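Local coordinates for Nitrate/nitrite binding protein NrtA (Synechocystis sp., PDB 2G29) that binds nitrate in the periplasm as the solute-binding component of the NrtABCD ABC transporter, which takes up nitrate and probably nitrite, at residues 42-47 with 124-129; 94-99 with 118-123; 228-231 with 236-239; 278-283 with 294-299. All coordinates share one frame; numbering follows the deposited sequence.

Contact 1 of 4, residues 42-47 with 124-129; sequences LTDAAP and NGQGIQ
D44 and Q126 meet through their side chains, the backbones staying well apart: the nearest CA atoms, those of D44 in the 3-10 turn 43-45 and of G125 just ahead of strand 126-130, stand 8.0 Å from each other. Two polar side chains span that distance. In D44, CG sits between the backbone N and the carbonyl carbon (chi1 49°), which presents OD2 to the glutamine. Q126 starts off across the line of approach, and a bend at chi2 (-59°) brings its amide round to the carboxylate. The two chains cross at about a right angle, yet their flat ends are turned almost alike, with planes 8° apart. D44 OD2 lies 3.0 Å from the Q126 atom modelled as OE1, though the amide has probably been built turned over. On the 124-129 side G125 takes a left-handed conformation, where a CB would press on the carbonyl O of N124. D44 OD2 also forms a salt bridge with K240, which like Q126 binds nitrate. The carboxylate thus probably acts from the second shell, its charge likely stabilised by the lysine, whose ammonium it would help to place, while the neutral amide of Q126, about 3 Å from a bound nitrate ion at the nearest atoms, lies against both the acid and the site.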
loop_
_atom_site.group_PDB
_atom_site.type_symbol
_atom_site.label_atom_id
_atom_site.label_comp_id
_atom_site.label_asym_id
_atom_site.label_seq_id
_atom_site.Cartn_x
_atom_site.Cartn_y
_atom_site.Cartn_z
ATOM N N LEU A 42 -7.917 5.102 -3.524
ATOM C CA LEU A 42 -7.513 3.728 -3.806
ATOM C C LEU A 42 -8.424 2.776 -3.045
ATOM O O LEU A 42 -8.780 3.062 -1.899
ATOM C CB LEU A 42 -6.083 3.511 -3.309
ATOM C CG LEU A 42 -5.062 4.384 -4.025
ATOM C CD1 LEU A 42 -3.825 4.529 -3.154
ATOM C CD2 LEU A 42 -4.727 3.793 -5.375
ATOM N N THR A 43 -8.741 1.631 -3.645
ATOM C CA THR A 43 -9.618 0.670 -2.999
ATOM C C THR A 43 -9.113 0.261 -1.627
ATOM O O THR A 43 -9.927 0.018 -0.726
ATOM C CB THR A 43 -9.795 -0.550 -3.872
ATOM O OG1 THR A 43 -10.123 -0.107 -5.187
ATOM C CG2 THR A 43 -10.966 -1.414 -3.347
ATOM N N ASP A 44 -7.795 0.197 -1.425
ATOM C CA ASP A 44 -7.299 -0.204 -0.117
ATOM C C ASP A 44 -7.445 0.850 0.998
ATOM O O ASP A 44 -7.043 0.618 2.142
ATOM C CB ASP A 44 -5.866 -0.765 -0.188
ATOM C CG ASP A 44 -4.907 0.113 -0.961
ATOM O OD1 ASP A 44 -5.014 1.338 -0.918
ATOM O OD2 ASP A 44 -3.996 -0.482 -1.569
ATOM N N ALA A 45 -8.074 1.977 0.682
ATOM C CA ALA A 45 -8.437 2.975 1.689
ATOM C C ALA A 45 -9.841 2.628 2.208
ATOM O O ALA A 45 -10.320 3.253 3.138
ATOM C CB ALA A 45 -8.473 4.367 1.063
ATOM N N ALA A 46 -10.482 1.625 1.586
ATOM C CA ALA A 46 -11.865 1.279 1.972
ATOM C C ALA A 46 -12.144 1.172 3.465
ATOM O O ALA A 46 -13.133 1.700 3.933
ATOM C CB ALA A 46 -12.332 -0.006 1.284
ATOM N N PRO A 47 -11.286 0.501 4.224
ATOM C CA PRO A 47 -11.567 0.397 5.664
ATOM C C PRO A 47 -11.740 1.751 6.351
ATOM O O PRO A 47 -12.599 1.899 7.222
ATOM C CB PRO A 47 -10.370 -0.394 6.202
ATOM C CG PRO A 47 -9.318 -0.258 5.167
ATOM C CD PRO A 47 -10.060 -0.221 3.846
ATOM N N ASN A 124 -1.861 -7.395 -0.801
ATOM C CA ASN A 124 -2.127 -7.565 -2.239
ATOM C C ASN A 124 -2.791 -6.395 -2.957
ATOM O O ASN A 124 -3.013 -5.320 -2.394
ATOM C CB ASN A 124 -3.088 -8.772 -2.490
ATOM C CG ASN A 124 -2.511 -10.120 -2.071
ATOM O OD1 ASN A 124 -1.316 -10.341 -2.117
ATOM N ND2 ASN A 124 -3.399 -11.029 -1.642
ATOM N N GLY A 125 -3.055 -6.615 -4.244
ATOM C CA GLY A 125 -3.914 -5.682 -4.941
ATOM C C GLY A 125 -3.420 -4.459 -5.622
ATOM O O GLY A 125 -4.236 -3.534 -5.808
ATOM N N GLN A 126 -2.150 -4.444 -6.010
ATOM C CA GLN A 126 -1.634 -3.306 -6.746
ATOM C C GLN A 126 -1.365 -3.866 -8.144
ATOM O O GLN A 126 -1.494 -5.078 -8.381
ATOM C CB GLN A 126 -0.361 -2.753 -6.089
ATOM C CG GLN A 126 -0.426 -2.731 -4.539
ATOM C CD GLN A 126 -1.585 -1.904 -3.966
ATOM O OE1 GLN A 126 -2.556 -2.451 -3.372
ATOM N NE2 GLN A 126 -1.528 -0.620 -4.162
ATOM N N GLY A 127 -1.029 -3.020 -9.093
ATOM C CA GLY A 127 -0.800 -3.541 -10.429
ATOM C C GLY A 127 0.347 -2.895 -11.156
ATOM O O GLY A 127 0.654 -1.721 -10.911
ATOM N N ILE A 128 0.999 -3.659 -12.034
ATOM C CA ILE A 128 2.060 -3.114 -12.874
ATOM C C ILE A 128 1.499 -3.139 -14.293
ATOM O O ILE A 128 1.103 -4.212 -14.799
ATOM C CB ILE A 128 3.357 -3.956 -12.771
ATOM C CG1 ILE A 128 3.916 -3.797 -11.353
ATOM C CG2 ILE A 128 4.365 -3.514 -13.835
ATOM C CD1 ILE A 128 5.181 -4.604 -11.064
ATOM N N GLN A 129 1.465 -1.963 -14.909
ATOM C CA GLN A 129 0.926 -1.778 -16.236
ATOM C C GLN A 129 1.986 -1.341 -17.218
ATOM O O GLN A 129 3.033 -0.803 -16.853
ATOM C CB GLN A 129 -0.177 -0.718 -16.234
ATOM C CG GLN A 129 -1.437 -1.155 -15.490
ATOM C CD GLN A 129 -1.225 -1.344 -13.999
ATOM O OE1 GLN A 129 -0.796 -0.414 -13.276
ATOM N NE2 GLN A 129 -1.512 -2.542 -13.520
#

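Contact 2 of 4, residues 94-99 with 118-123; sequences ILTPMP and LARLNV
T96 and R120 meet at the C-terminal ends of strands 91-95 and 115-120, in the five-stranded sheet whose strand order, 2-1-3-5-4, is that of type II periplasmic binding proteins. The two strands are not neighbours, since strand 240-245 runs between them, and the CA atoms of T96 and R120 remain 7.9 Å apart. The arginine makes up the difference. Its CG is anti to the backbone N (chi1 -168°), and bends at chi2 and chi3 hook the rest of the chain round until it crosses the threonine at about a right angle. NH1 then reaches T96 OG1 at 3.0 Å, but with an N-H...O angle of only 130° the hydrogen bond is weak. The same NH1 is 3.2 Å from T96 CG2, so the nitrogen bears on both branches of the threonine. OG1 has a stronger partner in the carbonyl O of E239, to which it is hydrogen-bonded, and R120 NH2 forms a salt bridge with D335. A leucine in place of R120 would probably leave the D335 carboxylate without its charged mate and T96 OG1 with one partner fewer. In the second segment N122 ND2 turns to V123 O in a weak hydrogen bond of 3.3 Å, while N122 OD1 takes the backbone N of K240. Helix 332-344 supplies D335 and F338 beside T96, helix 73-82 packs W73 against I94 and L95, and Q267 of helix 253-271 ties down the carbonyls of R120 and L121.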
loop_
_atom_site.group_PDB
_atom_site.type_symbol
_atom_site.label_atom_id
_atom_site.label_comp_id
_atom_site.label_asym_id
_atom_site.label_seq_id
_atom_site.Cartn_x
_atom_site.Cartn_y
_atom_site.Cartn_z
ATOM N N ILE A 94 -1.784 4.844 4.387
ATOM C CA ILE A 94 -0.461 5.206 3.900
ATOM C C ILE A 94 0.396 4.034 3.438
ATOM O O ILE A 94 0.228 2.908 3.877
ATOM C CB ILE A 94 0.252 5.997 5.042
ATOM C CG1 ILE A 94 1.496 6.713 4.512
ATOM C CG2 ILE A 94 0.584 5.066 6.204
ATOM C CD1 ILE A 94 1.905 7.937 5.425
ATOM N N LEU A 95 1.321 4.304 2.525
ATOM C CA LEU A 95 2.231 3.241 2.072
ATOM C C LEU A 95 3.051 2.812 3.312
ATOM O O LEU A 95 3.556 3.671 4.059
ATOM C CB LEU A 95 3.176 3.809 1.010
ATOM C CG LEU A 95 2.506 4.483 -0.193
ATOM C CD1 LEU A 95 3.558 4.927 -1.223
ATOM C CD2 LEU A 95 1.541 3.514 -0.876
ATOM N N THR A 96 3.242 1.513 3.530
ATOM C CA THR A 96 3.979 1.063 4.722
ATOM C C THR A 96 5.362 1.722 4.966
ATOM O O THR A 96 5.674 2.049 6.092
ATOM C CB THR A 96 4.107 -0.501 4.764
ATOM O OG1 THR A 96 2.818 -1.045 5.052
ATOM C CG2 THR A 96 5.105 -0.984 5.822
ATOM N N PRO A 97 6.184 1.939 3.922
ATOM C CA PRO A 97 7.483 2.567 4.226
ATOM C C PRO A 97 7.381 3.987 4.707
ATOM O O PRO A 97 8.254 4.430 5.436
ATOM C CB PRO A 97 8.277 2.503 2.905
ATOM C CG PRO A 97 7.301 2.036 1.882
ATOM C CD PRO A 97 6.119 1.428 2.543
ATOM N N MET A 98 6.306 4.680 4.361
ATOM C CA MET A 98 6.249 6.098 4.733
ATOM C C MET A 98 6.340 6.473 6.208
ATOM O O MET A 98 7.039 7.431 6.542
ATOM C CB MET A 98 5.089 6.820 4.020
ATOM C CG MET A 98 5.363 6.972 2.511
ATOM S SD MET A 98 3.888 7.585 1.607
ATOM C CE MET A 98 3.849 9.291 2.241
ATOM N N PRO A 99 5.657 5.761 7.108
ATOM C CA PRO A 99 5.795 6.160 8.512
ATOM C C PRO A 99 7.260 6.069 8.954
ATOM O O PRO A 99 7.711 6.865 9.801
ATOM C CB PRO A 99 4.894 5.159 9.242
ATOM C CG PRO A 99 3.778 4.989 8.250
ATOM C CD PRO A 99 4.496 4.874 6.918
ATOM N N LEU A 118 -0.368 1.287 13.321
ATOM C CA LEU A 118 -1.347 0.624 14.211
ATOM C C LEU A 118 -1.930 -0.643 13.616
ATOM O O LEU A 118 -2.359 -1.528 14.357
ATOM C CB LEU A 118 -2.496 1.570 14.539
ATOM C CG LEU A 118 -2.050 2.902 15.159
ATOM C CD1 LEU A 118 -3.314 3.746 15.432
ATOM C CD2 LEU A 118 -1.239 2.687 16.412
ATOM N N ALA A 119 -1.940 -0.738 12.291
ATOM C CA ALA A 119 -2.467 -1.907 11.611
ATOM C C ALA A 119 -1.989 -1.904 10.174
ATOM O O ALA A 119 -1.542 -0.862 9.647
ATOM C CB ALA A 119 -3.993 -1.858 11.624
ATOM N N ARG A 120 -2.114 -3.046 9.527
ATOM C CA ARG A 120 -1.839 -3.123 8.085
ATOM C C ARG A 120 -3.266 -2.998 7.527
ATOM O O ARG A 120 -4.162 -3.745 7.948
ATOM C CB ARG A 120 -1.241 -4.486 7.670
ATOM C CG ARG A 120 -0.667 -4.521 6.250
ATOM C CD ARG A 120 0.663 -3.758 6.215
ATOM N NE ARG A 120 1.624 -4.458 7.069
ATOM C CZ ARG A 120 2.661 -3.902 7.713
ATOM N NH1 ARG A 120 2.939 -2.594 7.604
ATOM N NH2 ARG A 120 3.382 -4.636 8.567
ATOM N N LEU A 121 -3.509 -2.047 6.631
ATOM C CA LEU A 121 -4.848 -1.916 6.055
ATOM C C LEU A 121 -5.187 -3.052 5.083
ATOM O O LEU A 121 -6.340 -3.509 5.031
ATOM C CB LEU A 121 -4.999 -0.552 5.359
ATOM C CG LEU A 121 -5.300 0.604 6.312
ATOM C CD1 LEU A 121 -5.309 1.910 5.561
ATOM C CD2 LEU A 121 -6.676 0.394 6.974
ATOM N N ASN A 122 -4.210 -3.551 4.336
ATOM C CA ASN A 122 -4.447 -4.605 3.361
ATOM C C ASN A 122 -3.186 -5.295 2.909
ATOM O O ASN A 122 -2.087 -4.795 3.124
ATOM C CB ASN A 122 -5.072 -4.028 2.075
ATOM C CG ASN A 122 -4.043 -3.298 1.206
ATOM O OD1 ASN A 122 -3.420 -2.327 1.649
ATOM N ND2 ASN A 122 -3.830 -3.796 -0.012
ATOM N N VAL A 123 -3.378 -6.469 2.315
ATOM C CA VAL A 123 -2.307 -7.160 1.593
ATOM C C VAL A 123 -2.806 -7.212 0.124
ATOM O O VAL A 123 -4.028 -7.045 -0.143
ATOM C CB VAL A 123 -1.999 -8.607 2.094
ATOM C CG1 VAL A 123 -1.430 -8.534 3.492
ATOM C CG2 VAL A 123 -3.232 -9.518 2.024
#

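Contact 3 of 4, residues 228-231 with 236-239; sequences LTTG and DHPE
T230 and G231 face the imidazole of H237 at the close end of this contact, where the chain has left strand 225-229 and comes back after a short loop. The ring meets them edge-on: G231 N lies in its plane, 4.0 Å from H237 ND1, and the T230 hydroxyl also sits at the ring edge, modelled doubtfully close. With chi1 at 78°, H237 CG stands between its own backbone N and carbonyl carbon, and this turns the ring to the 3-10 turn. On another part of the same rim, H237 NE2 gives a weak hydrogen bond of 3.3 Å to E239 OE1, an oxygen that W170 NE1 also holds; W170 meets the imidazole edge-to-face. An alanine at H237 would probably open a gap beside T230 and W170 and cost E239 OE1 one of its donors. The loose side belongs to D236, partly exposed, whose CB points away from 228-231; its carboxylate bonds instead to K321 and N124. T230 OG1 is taken by the backbone N of Q126 on strand 126-130. The loop as a whole links edge strand 225-229 of one sheet to strand 240-245 of the other, one of the crossings between the two domains, with helices 166-177 and 332-344 alongside.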
loop_
_atom_site.group_PDB
_atom_site.type_symbol
_atom_site.label_atom_id
_atom_site.label_comp_id
_atom_site.label_asym_id
_atom_site.label_seq_id
_atom_site.Cartn_x
_atom_site.Cartn_y
_atom_site.Cartn_z
ATOM N N LEU A 228 0.889 -7.706 -14.460
ATOM C CA LEU A 228 0.621 -8.558 -13.310
ATOM C C LEU A 228 -0.071 -7.751 -12.230
ATOM O O LEU A 228 -0.065 -6.506 -12.268
ATOM C CB LEU A 228 1.945 -9.094 -12.722
ATOM C CG LEU A 228 2.897 -7.977 -12.250
ATOM C CD1 LEU A 228 2.711 -7.718 -10.760
ATOM C CD2 LEU A 228 4.350 -8.401 -12.527
ATOM N N THR A 229 -0.696 -8.484 -11.305
ATOM C CA THR A 229 -1.282 -7.920 -10.095
ATOM C C THR A 229 -0.243 -8.338 -9.038
ATOM O O THR A 229 0.340 -9.428 -9.088
ATOM C CB THR A 229 -2.715 -8.428 -9.854
ATOM O OG1 THR A 229 -3.249 -7.756 -8.709
ATOM C CG2 THR A 229 -2.744 -9.952 -9.646
ATOM N N THR A 230 -0.005 -7.474 -8.061
ATOM C CA THR A 230 1.124 -7.698 -7.180
ATOM C C THR A 230 1.165 -8.885 -6.272
ATOM O O THR A 230 2.233 -9.261 -5.830
ATOM C CB THR A 230 1.503 -6.364 -6.473
ATOM O OG1 THR A 230 0.358 -5.844 -5.797
ATOM C CG2 THR A 230 1.951 -5.334 -7.496
ATOM N N GLY A 231 0.017 -9.501 -6.016
ATOM C CA GLY A 231 0.002 -10.739 -5.246
ATOM C C GLY A 231 0.693 -11.857 -6.060
ATOM O O GLY A 231 0.919 -12.946 -5.529
ATOM N N ASP A 236 0.242 -12.469 -0.803
ATOM C CA ASP A 236 -0.314 -11.820 0.379
ATOM C C ASP A 236 0.683 -10.794 0.917
ATOM O O ASP A 236 0.937 -10.684 2.121
ATOM C CB ASP A 236 -0.686 -12.861 1.462
ATOM C CG ASP A 236 -1.775 -13.812 0.999
ATOM O OD1 ASP A 236 -2.656 -13.376 0.204
ATOM O OD2 ASP A 236 -1.773 -14.998 1.448
ATOM N N HIS A 237 1.220 -9.991 0.005
ATOM C CA HIS A 237 2.223 -9.010 0.394
ATOM C C HIS A 237 1.652 -7.851 1.191
ATOM O O HIS A 237 0.554 -7.356 0.901
ATOM C CB HIS A 237 2.943 -8.471 -0.862
ATOM C CG HIS A 237 2.153 -7.435 -1.635
ATOM N ND1 HIS A 237 1.453 -7.717 -2.793
ATOM C CD2 HIS A 237 1.998 -6.116 -1.418
ATOM C CE1 HIS A 237 0.902 -6.604 -3.251
ATOM N NE2 HIS A 237 1.213 -5.615 -2.433
ATOM N N PRO A 238 2.397 -7.384 2.195
ATOM C CA PRO A 238 1.933 -6.242 3.002
ATOM C C PRO A 238 1.870 -5.035 2.052
ATOM O O PRO A 238 2.721 -4.892 1.152
ATOM C CB PRO A 238 3.044 -6.069 4.042
ATOM C CG PRO A 238 4.280 -6.612 3.299
ATOM C CD PRO A 238 3.727 -7.849 2.617
ATOM N N GLU A 239 0.904 -4.143 2.269
ATOM C CA GLU A 239 0.788 -2.969 1.395
ATOM C C GLU A 239 0.529 -1.699 2.190
ATOM O O GLU A 239 1.477 -1.075 2.694
ATOM C CB GLU A 239 -0.308 -3.227 0.343
ATOM C CG GLU A 239 -0.565 -2.089 -0.640
ATOM C CD GLU A 239 0.669 -1.575 -1.355
ATOM O OE1 GLU A 239 1.538 -2.384 -1.776
ATOM O OE2 GLU A 239 0.721 -0.335 -1.543
#

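Contact 4 of 4, residues 278-283 with 294-299; sequences EMCQIL and EDIIDR
C280 is the bump of this contact, and I296 with I297 forms the hollow that takes it. Off helix 276-284, C280 SG lies 3.5 Å from I296 CG2. The rest of the dent is lined by I297, whose CA is 3.9 Å and CD1 4.0 Å from C280 SG. C280 CB points toward the loop, and SG, anti to the carbonyl carbon (chi1 -68°), lies between the two isoleucines. The fit is close enough to bring the CA atoms of C280 and I297 within 5.9 Å of each other. I296 answers with a bump of its own: its CG2 bears on the sulphur, while CD1 reaches up the helix, 4.1 Å from C280 O and 4.3 Å from L283 CB. It therefore lies against the furrow between C280 and L283, one turn apart on the same helical face. I297 closes the other flank of the sulphur with CD1, and F293 and S300 also touch the cysteine. No hydrogen bond crosses; the contacts between the segments are apolar. Beyond the hollow the polar groups turn elsewhere, R299 to a salt bridge with E212 and D295 to Q217 and N220. The arrangement is a helix covered by the loop that follows it and doubles back, in the outer layer of a type II periplasmic binding fold, with helices 46-53 and 253-271 also packed against helix 276-284.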
loop_
_atom_site.group_PDB
_atom_site.type_symbol
_atom_site.label_atom_id
_atom_site.label_comp_id
_atom_site.label_asym_id
_atom_site.label_seq_id
_atom_site.Cartn_x
_atom_site.Cartn_y
_atom_site.Cartn_z
ATOM N N GLU A 278 -21.746 -3.362 -2.158
ATOM C CA GLU A 278 -22.023 -2.158 -1.424
ATOM C C GLU A 278 -20.755 -1.335 -1.195
ATOM O O GLU A 278 -20.777 -0.119 -1.348
ATOM C CB GLU A 278 -22.700 -2.492 -0.093
ATOM C CG GLU A 278 -23.243 -1.257 0.568
ATOM C CD GLU A 278 -23.835 -1.506 1.964
ATOM O OE1 GLU A 278 -24.039 -2.672 2.341
ATOM O OE2 GLU A 278 -24.085 -0.506 2.644
ATOM N N MET A 279 -19.655 -1.997 -0.858
ATOM C CA MET A 279 -18.396 -1.283 -0.643
ATOM C C MET A 279 -18.033 -0.466 -1.874
ATOM O O MET A 279 -17.719 0.700 -1.776
ATOM C CB MET A 279 -17.280 -2.285 -0.354
ATOM C CG MET A 279 -15.953 -1.623 -0.040
ATOM S SD MET A 279 -14.624 -2.790 0.214
ATOM C CE MET A 279 -14.224 -3.177 -1.491
ATOM N N CYS A 280 -18.086 -1.100 -3.032
ATOM C CA CYS A 280 -17.726 -0.439 -4.262
ATOM C C CYS A 280 -18.717 0.646 -4.671
ATOM O O CYS A 280 -18.326 1.645 -5.290
ATOM C CB CYS A 280 -17.522 -1.478 -5.359
ATOM S SG CYS A 280 -16.024 -2.507 -5.035
ATOM N N GLN A 281 -20.003 0.464 -4.367
ATOM C CA GLN A 281 -20.956 1.550 -4.672
ATOM C C GLN A 281 -20.581 2.793 -3.859
ATOM O O GLN A 281 -20.628 3.919 -4.350
ATOM C CB GLN A 281 -22.376 1.175 -4.287
ATOM C CG GLN A 281 -22.962 0.072 -5.117
ATOM C CD GLN A 281 -24.353 -0.273 -4.611
ATOM O OE1 GLN A 281 -24.566 -0.382 -3.404
ATOM N NE2 GLN A 281 -25.305 -0.432 -5.527
ATOM N N ILE A 282 -20.216 2.572 -2.596
ATOM C CA ILE A 282 -19.812 3.651 -1.715
ATOM C C ILE A 282 -18.539 4.307 -2.234
ATOM O O ILE A 282 -18.503 5.521 -2.398
ATOM C CB ILE A 282 -19.590 3.127 -0.276
ATOM C CG1 ILE A 282 -20.929 2.701 0.353
ATOM C CG2 ILE A 282 -18.990 4.223 0.605
ATOM C CD1 ILE A 282 -20.771 1.917 1.682
ATOM N N LEU A 283 -17.516 3.506 -2.547
ATOM C CA LEU A 283 -16.273 4.101 -3.031
ATOM C C LEU A 283 -16.448 4.874 -4.344
ATOM O O LEU A 283 -15.774 5.875 -4.594
ATOM C CB LEU A 283 -15.222 3.008 -3.223
ATOM C CG LEU A 283 -14.889 2.216 -1.944
ATOM C CD1 LEU A 283 -13.875 1.132 -2.243
ATOM C CD2 LEU A 283 -14.382 3.166 -0.843
ATOM N N GLU A 294 -17.695 0.123 -12.416
ATOM C CA GLU A 294 -17.082 -0.896 -13.259
ATOM C C GLU A 294 -15.555 -0.994 -13.191
ATOM O O GLU A 294 -14.986 -2.017 -13.539
ATOM C CB GLU A 294 -17.494 -0.687 -14.723
ATOM C CG GLU A 294 -18.947 -1.112 -15.039
ATOM C CD GLU A 294 -19.999 -0.175 -14.502
ATOM O OE1 GLU A 294 -21.169 -0.626 -14.419
ATOM O OE2 GLU A 294 -19.716 1.007 -14.179
ATOM N N ASP A 295 -14.913 0.076 -12.767
ATOM C CA ASP A 295 -13.461 0.069 -12.645
ATOM C C ASP A 295 -13.041 -0.431 -11.271
ATOM O O ASP A 295 -11.838 -0.628 -11.018
ATOM C CB ASP A 295 -12.890 1.478 -12.822
ATOM C CG ASP A 295 -13.100 2.025 -14.221
ATOM O OD1 ASP A 295 -13.304 1.237 -15.156
ATOM O OD2 ASP A 295 -13.047 3.244 -14.389
ATOM N N ILE A 296 -14.002 -0.658 -10.378
ATOM C CA ILE A 296 -13.685 -1.084 -9.026
ATOM C C ILE A 296 -14.153 -2.503 -8.676
ATOM O O ILE A 296 -13.400 -3.294 -8.098
ATOM C CB ILE A 296 -14.343 -0.141 -7.972
ATOM C CG1 ILE A 296 -14.204 1.326 -8.394
ATOM C CG2 ILE A 296 -13.701 -0.339 -6.579
ATOM C CD1 ILE A 296 -14.872 2.285 -7.398
ATOM N N ILE A 297 -15.404 -2.812 -9.025
ATOM C CA ILE A 297 -15.990 -4.083 -8.594
ATOM C C ILE A 297 -15.297 -5.371 -8.985
ATOM O O ILE A 297 -15.081 -6.238 -8.121
ATOM C CB ILE A 297 -17.491 -4.134 -9.012
ATOM C CG1 ILE A 297 -18.196 -5.342 -8.367
ATOM C CG2 ILE A 297 -17.612 -4.244 -10.523
ATOM C CD1 ILE A 297 -18.231 -5.299 -6.868
ATOM N N ASP A 298 -14.912 -5.519 -10.256
ATOM C CA ASP A 298 -14.327 -6.799 -10.628
ATOM C C ASP A 298 -13.086 -7.182 -9.820
ATOM O O ASP A 298 -12.977 -8.317 -9.366
ATOM C CB ASP A 298 -14.015 -6.846 -12.119
ATOM C CG ASP A 298 -15.273 -6.986 -12.963
ATOM O OD1 ASP A 298 -16.348 -7.311 -12.393
ATOM O OD2 ASP A 298 -15.189 -6.783 -14.194
ATOM N N ARG A 299 -12.166 -6.232 -9.616
ATOM C CA ARG A 299 -10.968 -6.578 -8.878
ATOM C C ARG A 299 -11.260 -6.864 -7.414
ATOM O O ARG A 299 -10.575 -7.669 -6.782
ATOM C CB ARG A 299 -9.912 -5.466 -9.022
ATOM C CG ARG A 299 -9.522 -5.166 -10.468
ATOM C CD ARG A 299 -8.956 -6.381 -11.173
ATOM N NE ARG A 299 -8.569 -6.135 -12.562
ATOM C CZ ARG A 299 -7.427 -5.603 -12.967
ATOM N NH1 ARG A 299 -6.512 -5.218 -12.085
ATOM N NH2 ARG A 299 -7.178 -5.507 -14.274
#

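Contacts 1, 2 and 3 cluster beside the nitrate site at the junction of the domains; contact 1 holds Q126, and the side chains of T230 and T96 come within about 3 Å of Q126 and about 6 Å of K240, respectively. Their centres lie 9 to 13 Å apart. Probable backbone bonds join contact 1 to contact 3 (Q126 O to T230 N, 2.8 Å) and contact 2 to contact 3 (N122 O to E239 N, 3.2 Å). Packing joins contact 1 to contact 2, D44 CB lying 3.4 Å from N122 CG. Contact 4 is peripheral, centred about 18 Å from the chain centre, yet touches contact 1 through A46 CB and M279 SD, 3.8 Å apart.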